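Local coordinates for acyl-CoA N-acyltransferases (NAT) superfamily protein (Arabidopsis thaliana, PDB 6TH0) that probably acetylates the N-terminal methionine of transmembrane proteins, and possibly protein lysines, with acetyl-CoA as the acetyl donor, at residues A[22-35]-A[97-109]. Residues are numbered along the deposited sequence; the frame is centred on the assembly and turned at random.
With ACO (acetyl coenzyme *a), chain C.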
loop_
_atom_site.group_PDB
_atom_site.type_symbol
_atom_site.label_atom_id
_atom_site.label_comp_id
_atom_site.label_asym_id
_atom_site.label_seq_id
_atom_site.Cartn_x
_atom_site.Cartn_y
_atom_site.Cartn_z
ATOM N N ILE A 22 1.085 13.970 6.032
ATOM C CA ILE A 22 -0.162 13.369 5.564
ATOM C C ILE A 22 -0.425 12.037 6.264
ATOM O O ILE A 22 -1.576 11.711 6.579
ATOM C CB ILE A 22 -0.158 13.233 4.031
ATOM C CG1 ILE A 22 -1.590 12.982 3.528
ATOM C CG2 ILE A 22 0.778 12.092 3.584
ATOM C CD1 ILE A 22 -1.752 13.168 2.033
ATOM N N HIS A 23 0.615 11.219 6.489
ATOM C CA HIS A 23 0.396 10.003 7.267
ATOM C C HIS A 23 -0.168 10.319 8.651
ATOM O O HIS A 23 -1.135 9.689 9.101
ATOM C CB HIS A 23 1.684 9.190 7.384
ATOM C CG HIS A 23 1.945 8.302 6.203
ATOM N ND1 HIS A 23 2.359 8.785 4.979
ATOM C CD2 HIS A 23 1.830 6.959 6.057
ATOM C CE1 HIS A 23 2.507 7.777 4.136
ATOM N NE2 HIS A 23 2.193 6.656 4.764
ATOM N N ARG A 24 0.432 11.285 9.343
ATOM C CA ARG A 24 -0.061 11.663 10.658
ATOM C C ARG A 24 -1.509 12.121 10.576
ATOM O O ARG A 24 -2.320 11.831 11.468
ATOM C CB ARG A 24 0.824 12.767 11.242
ATOM C CG ARG A 24 0.231 13.483 12.441
ATOM C CD ARG A 24 -0.038 12.556 13.615
ATOM N NE ARG A 24 1.190 12.005 14.180
ATOM C CZ ARG A 24 1.267 11.419 15.369
ATOM N NH1 ARG A 24 0.189 11.310 16.131
ATOM N NH2 ARG A 24 2.426 10.943 15.798
ATOM N N ASP A 25 -1.857 12.824 9.499
ATOM C CA ASP A 25 -3.170 13.456 9.457
ATOM C C ASP A 25 -4.274 12.483 9.048
ATOM O O ASP A 25 -5.408 12.612 9.529
ATOM C CB ASP A 25 -3.156 14.630 8.477
ATOM C CG ASP A 25 -2.440 15.856 9.009
ATOM O OD1 ASP A 25 -2.066 15.931 10.209
ATOM O OD2 ASP A 25 -2.277 16.805 8.212
ATOM N N ILE A 26 -3.992 11.528 8.154
ATOM C CA ILE A 26 -5.079 10.706 7.611
ATOM C C ILE A 26 -4.861 9.210 7.754
ATOM O O ILE A 26 -5.805 8.429 7.547
ATOM C CB ILE A 26 -5.375 11.046 6.134
ATOM C CG1 ILE A 26 -4.348 10.415 5.181
ATOM C CG2 ILE A 26 -5.447 12.576 5.922
ATOM C CD1 ILE A 26 -4.686 10.678 3.719
ATOM N N PHE A 27 -3.640 8.772 8.086
ATOM C CA PHE A 27 -3.442 7.334 8.154
ATOM C C PHE A 27 -3.466 6.878 9.605
ATOM O O PHE A 27 -2.619 7.305 10.405
ATOM C CB PHE A 27 -2.138 6.917 7.480
ATOM C CG PHE A 27 -2.110 5.460 7.159
ATOM C CD1 PHE A 27 -2.811 4.980 6.073
ATOM C CD2 PHE A 27 -1.457 4.560 7.984
ATOM C CE1 PHE A 27 -2.836 3.611 5.788
ATOM C CE2 PHE A 27 -1.483 3.215 7.710
ATOM C CZ PHE A 27 -2.175 2.741 6.611
ATOM N N PRO A 28 -4.374 5.968 9.971
ATOM C CA PRO A 28 -4.563 5.653 11.401
ATOM C C PRO A 28 -3.378 4.996 12.079
ATOM O O PRO A 28 -3.231 5.143 13.299
ATOM C CB PRO A 28 -5.777 4.711 11.390
ATOM C CG PRO A 28 -6.395 4.881 10.048
ATOM C CD PRO A 28 -5.308 5.225 9.114
ATOM N N ILE A 29 -2.571 4.221 11.357
ATOM C CA ILE A 29 -1.450 3.512 11.971
ATOM C C ILE A 29 -0.248 4.448 12.051
ATOM O O ILE A 29 0.215 4.972 11.031
ATOM C CB ILE A 29 -1.123 2.234 11.181
ATOM C CG1 ILE A 29 -2.406 1.428 10.958
ATOM C CG2 ILE A 29 -0.102 1.392 11.947
ATOM C CD1 ILE A 29 -3.114 1.046 12.230
ATOM N N ARG A 30 0.273 4.650 13.263
ATOM C CA ARG A 30 1.428 5.519 13.447
ATOM C C ARG A 30 2.725 4.809 13.097
ATOM O O ARG A 30 2.936 3.651 13.462
ATOM C CB ARG A 30 1.492 6.040 14.882
ATOM C CG ARG A 30 0.310 6.897 15.292
ATOM C CD ARG A 30 0.316 8.228 14.534
ATOM N NE ARG A 30 -0.805 9.082 14.931
ATOM C CZ ARG A 30 -1.896 9.309 14.207
ATOM N NH1 ARG A 30 -2.023 8.778 12.999
ATOM N NH2 ARG A 30 -2.850 10.102 14.687
ATOM N N TYR A 31 3.589 5.527 12.388
ATOM C CA TYR A 31 4.911 5.066 11.998
ATOM C C TYR A 31 5.984 6.005 12.527
ATOM O O TYR A 31 5.781 7.219 12.644
ATOM C CB TYR A 31 5.051 4.923 10.480
ATOM C CG TYR A 31 4.313 3.731 9.921
ATOM C CD1 TYR A 31 2.982 3.824 9.523
ATOM C CD2 TYR A 31 4.949 2.505 9.796
ATOM C CE1 TYR A 31 2.310 2.718 9.014
ATOM C CE2 TYR A 31 4.287 1.402 9.290
ATOM C CZ TYR A 31 2.971 1.515 8.899
ATOM O OH TYR A 31 2.317 0.412 8.396
ATOM N N GLU A 32 7.128 5.417 12.848
ATOM C CA GLU A 32 8.259 6.163 13.360
ATOM C C GLU A 32 8.933 6.923 12.224
ATOM O O GLU A 32 8.763 6.610 11.043
ATOM C CB GLU A 32 9.260 5.206 14.005
ATOM C CG GLU A 32 9.751 4.148 13.014
ATOM C CD GLU A 32 10.847 3.252 13.557
ATOM O OE1 GLU A 32 11.274 3.450 14.715
ATOM O OE2 GLU A 32 11.279 2.340 12.819
ATOM N N SER A 33 9.721 7.930 12.598
ATOM C CA SER A 33 10.365 8.759 11.588
ATOM C C SER A 33 11.269 7.919 10.687
ATOM O O SER A 33 11.375 8.180 9.483
ATOM C CB SER A 33 11.156 9.874 12.266
ATOM O OG SER A 33 12.078 9.328 13.194
ATOM N N GLU A 34 11.920 6.899 11.250
ATOM C CA GLU A 34 12.767 6.031 10.439
ATOM C C GLU A 34 11.987 5.414 9.287
ATOM O O GLU A 34 12.528 5.225 8.191
ATOM C CB GLU A 34 13.388 4.929 11.300
ATOM C CG GLU A 34 14.552 5.359 12.164
ATOM C CD GLU A 34 15.729 5.862 11.344
ATOM O OE1 GLU A 34 15.590 5.984 10.108
ATOM O OE2 GLU A 34 16.803 6.113 11.931
ATOM N N PHE A 35 10.715 5.089 9.509
ATOM C CA PHE A 35 9.947 4.487 8.429
ATOM C C PHE A 35 9.890 5.412 7.220
ATOM O O PHE A 35 10.011 4.968 6.076
ATOM C CB PHE A 35 8.542 4.138 8.911
ATOM C CG PHE A 35 7.606 3.773 7.805
ATOM C CD1 PHE A 35 7.691 2.520 7.212
ATOM C CD2 PHE A 35 6.620 4.652 7.386
ATOM C CE1 PHE A 35 6.828 2.153 6.195
ATOM C CE2 PHE A 35 5.730 4.297 6.367
ATOM C CZ PHE A 35 5.843 3.034 5.766
ATOM N N ILE A 97 1.359 -4.151 0.699
ATOM C CA ILE A 97 1.013 -2.736 0.810
ATOM C C ILE A 97 0.976 -2.363 2.280
ATOM O O ILE A 97 0.303 -3.023 3.090
ATOM C CB ILE A 97 -0.330 -2.436 0.129
ATOM C CG1 ILE A 97 -0.195 -2.535 -1.391
ATOM C CG2 ILE A 97 -0.838 -1.027 0.573
ATOM C CD1 ILE A 97 -1.521 -2.606 -2.112
ATOM N N LEU A 98 1.730 -1.323 2.632
ATOM C CA LEU A 98 1.843 -0.819 3.991
ATOM C C LEU A 98 0.820 0.292 4.235
ATOM O O LEU A 98 -0.002 0.202 5.149
ATOM C CB LEU A 98 3.239 -0.264 4.231
ATOM C CG LEU A 98 4.401 -1.279 4.157
ATOM C CD1 LEU A 98 5.685 -0.559 3.836
ATOM C CD2 LEU A 98 4.519 -1.939 5.511
ATOM N N THR A 99 0.875 1.345 3.428
ATOM C CA THR A 99 -0.024 2.477 3.634
ATOM C C THR A 99 -0.600 2.936 2.303
ATOM O O THR A 99 -0.039 2.706 1.232
ATOM C CB THR A 99 0.683 3.648 4.319
ATOM O OG1 THR A 99 1.609 4.261 3.412
ATOM C CG2 THR A 99 1.413 3.202 5.584
ATOM N N LEU A 100 -1.755 3.598 2.392
ATOM C CA LEU A 100 -2.452 4.117 1.226
ATOM C C LEU A 100 -3.322 5.253 1.731
ATOM O O LEU A 100 -3.949 5.090 2.774
ATOM C CB LEU A 100 -3.310 3.035 0.567
ATOM C CG LEU A 100 -4.354 3.475 -0.444
ATOM C CD1 LEU A 100 -3.679 3.856 -1.753
ATOM C CD2 LEU A 100 -5.376 2.370 -0.665
ATOM N N GLY A 101 -3.318 6.390 1.040
ATOM C CA GLY A 101 -4.153 7.511 1.444
ATOM C C GLY A 101 -4.304 8.511 0.326
ATOM O O GLY A 101 -3.411 8.666 -0.512
ATOM N N VAL A 102 -5.434 9.220 0.328
ATOM C CA VAL A 102 -5.710 10.313 -0.597
ATOM C C VAL A 102 -6.232 11.482 0.241
ATOM O O VAL A 102 -7.002 11.270 1.182
ATOM C CB VAL A 102 -6.727 9.892 -1.685
ATOM C CG1 VAL A 102 -7.060 11.048 -2.598
ATOM C CG2 VAL A 102 -6.201 8.675 -2.515
ATOM N N VAL A 103 -5.773 12.705 -0.043
ATOM C CA VAL A 103 -6.254 13.820 0.769
ATOM C C VAL A 103 -7.763 13.981 0.561
ATOM O O VAL A 103 -8.299 13.788 -0.536
ATOM C CB VAL A 103 -5.529 15.156 0.517
ATOM C CG1 VAL A 103 -3.989 15.030 0.668
ATOM C CG2 VAL A 103 -5.915 15.756 -0.808
ATOM N N GLU A 104 -8.438 14.391 1.630
ATOM C CA GLU A 104 -9.897 14.360 1.687
ATOM C C GLU A 104 -10.535 15.017 0.458
ATOM O O GLU A 104 -11.452 14.459 -0.154
ATOM C CB GLU A 104 -10.328 15.006 3.008
ATOM C CG GLU A 104 -11.612 14.475 3.602
ATOM C CD GLU A 104 -11.732 14.760 5.099
ATOM O OE1 GLU A 104 -10.749 15.228 5.720
ATOM O OE2 GLU A 104 -12.803 14.465 5.670
ATOM N N THR A 105 -10.049 16.191 0.060
ATOM C CA THR A 105 -10.692 16.889 -1.049
ATOM C C THR A 105 -10.431 16.252 -2.412
ATOM O O THR A 105 -11.010 16.705 -3.404
ATOM C CB THR A 105 -10.259 18.355 -1.064
ATOM O OG1 THR A 105 -8.827 18.437 -1.083
ATOM C CG2 THR A 105 -10.788 19.070 0.172
ATOM N N TYR A 106 -9.572 15.238 -2.504
ATOM C CA TYR A 106 -9.327 14.545 -3.767
ATOM C C TYR A 106 -9.976 13.168 -3.821
ATOM O O TYR A 106 -9.739 12.420 -4.775
ATOM C CB TYR A 106 -7.817 14.417 -4.029
ATOM C CG TYR A 106 -7.181 15.670 -4.588
ATOM C CD1 TYR A 106 -6.766 16.693 -3.753
ATOM C CD2 TYR A 106 -6.996 15.822 -5.956
ATOM C CE1 TYR A 106 -6.190 17.844 -4.260
ATOM C CE2 TYR A 106 -6.424 16.970 -6.475
ATOM C CZ TYR A 106 -6.020 17.976 -5.620
ATOM O OH TYR A 106 -5.444 19.121 -6.126
ATOM N N ARG A 107 -10.780 12.812 -2.827
ATOM C CA ARG A 107 -11.319 11.465 -2.746
ATOM C C ARG A 107 -12.497 11.262 -3.694
ATOM O O ARG A 107 -13.119 12.207 -4.178
ATOM C CB ARG A 107 -11.714 11.145 -1.310
ATOM C CG ARG A 107 -10.494 10.967 -0.441
ATOM C CD ARG A 107 -10.846 10.702 1.000
ATOM N NE ARG A 107 -9.660 10.816 1.822
ATOM C CZ ARG A 107 -9.656 10.791 3.147
ATOM N NH1 ARG A 107 -10.794 10.634 3.808
ATOM N NH2 ARG A 107 -8.513 10.918 3.806
ATOM N N LYS A 108 -12.785 9.990 -3.969
ATOM C CA LYS A 108 -13.895 9.590 -4.833
ATOM C C LYS A 108 -13.670 10.011 -6.279
ATOM O O LYS A 108 -14.617 10.332 -6.995
ATOM C CB LYS A 108 -15.238 10.130 -4.315
ATOM C CG LYS A 108 -15.525 9.673 -2.889
ATOM C CD LYS A 108 -17.008 9.455 -2.660
ATOM C CE LYS A 108 -17.225 8.234 -1.766
ATOM N NZ LYS A 108 -18.634 7.733 -1.780
ATOM N N ARG A 109 -12.409 10.025 -6.710
ATOM C CA ARG A 109 -12.055 10.307 -8.093
ATOM C C ARG A 109 -11.273 9.161 -8.722
ATOM O O ARG A 109 -10.840 9.277 -9.875
ATOM C CB ARG A 109 -11.255 11.613 -8.180
ATOM C CG ARG A 109 -12.002 12.819 -7.620
ATOM C CD ARG A 109 -11.249 14.124 -7.815
ATOM N NE ARG A 109 -11.865 15.192 -7.030
ATOM C CZ ARG A 109 -11.389 16.430 -6.933
ATOM N NH1 ARG A 109 -12.025 17.327 -6.192
ATOM N NH2 ARG A 109 -10.276 16.771 -7.565
HETATM N N1A ACO C . -17.376 9.583 -9.612
HETATM C C2A ACO C . -17.985 9.220 -8.432
HETATM N N3A ACO C . -17.616 8.343 -7.482
HETATM C C4A ACO C . -16.410 7.726 -7.791
HETATM C C5A ACO C . -15.658 7.997 -8.978
HETATM C C6A ACO C . -16.191 8.947 -9.872
HETATM N N6A ACO C . -15.516 9.250 -11.026
HETATM N N7A ACO C . -14.485 7.233 -9.022
HETATM C C8A ACO C . -14.528 6.512 -7.882
HETATM N N9A ACO C . -15.662 6.769 -7.112
HETATM C C1B ACO C . -16.036 6.163 -5.833
HETATM C C2B ACO C . -15.682 4.609 -5.724
HETATM O O2B ACO C . -16.652 3.868 -6.337
HETATM C C3B ACO C . -15.831 4.587 -4.131
HETATM O O3B ACO C . -17.153 4.673 -3.914
HETATM P P3B ACO C . -17.690 3.793 -2.390
HETATM O O7A ACO C . -17.108 4.793 -1.426
HETATM O O8A ACO C . -19.204 3.753 -2.515
HETATM O O9A ACO C . -16.912 2.507 -2.541
HETATM C C4B ACO C . -15.075 5.893 -3.711
HETATM O O4B ACO C . -15.319 6.866 -4.778
HETATM C C5B ACO C . -13.576 5.638 -3.465
HETATM O O5B ACO C . -12.973 5.023 -4.561
HETATM P P1A ACO C . -11.565 5.812 -4.899
HETATM O O1A ACO C . -11.860 7.219 -5.267
HETATM O O2A ACO C . -10.765 4.918 -5.805
HETATM O O3A ACO C . -10.602 5.920 -3.509
HETATM P P2A ACO C . -10.296 7.388 -2.985
HETATM O O4A ACO C . -9.275 8.087 -3.805
HETATM O O5A ACO C . -11.508 8.137 -2.494
HETATM O O6A ACO C . -9.402 7.099 -1.524
HETATM C CBP ACO C . -9.094 5.864 0.518
HETATM C CCP ACO C . -9.857 5.963 -0.874
HETATM C CDP ACO C . -7.642 5.577 0.214
HETATM C CEP ACO C . -9.695 4.749 1.376
HETATM C CAP ACO C . -9.278 7.256 1.180
HETATM O OAP ACO C . -10.613 7.427 1.649
HETATM C C9P ACO C . -8.363 7.514 2.374
HETATM O O9P ACO C . -7.310 8.095 2.224
HETATM N N8P ACO C . -8.796 7.143 3.629
HETATM C C7P ACO C . -7.956 7.371 4.852
HETATM C C6P ACO C . -6.716 6.527 4.810
HETATM C C5P ACO C . -7.156 5.106 4.850
HETATM O O5P ACO C . -8.107 4.686 5.491
HETATM N N4P ACO C . -6.416 4.222 4.090
HETATM C C3P ACO C . -6.873 2.834 4.122
HETATM C C2P ACO C . -5.714 1.925 3.920
HETATM S S1P ACO C . -6.350 0.179 4.001
HETATM C C ACO C . -6.152 -0.031 5.769
HETATM O O ACO C . -7.084 -0.048 6.535
HETATM C CH3 ACO C . -4.803 -0.124 6.267
#
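T99 is met by H23, F27 and Y31 of segment 22-35. Its OG1 meets the edge of the H23 ring, in the ring plane, in a hydrogen bond of 2.8 Å to NE2. The geometry is fairly straight (158°). T68 also bonds OG1, and L19 O holds H23 ND1, so both ring nitrogens of this buried histidine are engaged. T99 CB lies over one face of the F27 ring, 3.9 Å from its centroid, a CH-pi contact; P28 CD covers the opposite face. The F27 ring reaches the strand because CG is anti to the backbone N (chi1 -162°). T99 CG2 also touches Y31 CE1 at 3.6 Å. Next to it, L98 CD1 meets the edge of the F35 ring.

Further along, I26 CD1 packs 3.9 Å from G101 CA. The edge of the R107 guanidinium faces I26, while NE and NH2 both bond V102 O. One guanidinium face lies against acetyl-CoA, which gives a hydrogen bond from N4P to L100 O and takes one at O9P from V102 N, as expected for the cofactor-binding strand of a GNAT fold.

Helix piece 22-26 runs at 79° to strand piece 97-102, with axes 9.4 Å apart. Strand 63-73 flanks strand 93-102 through T68 and F66, and helices 111-123 and 141-149 pack against L100.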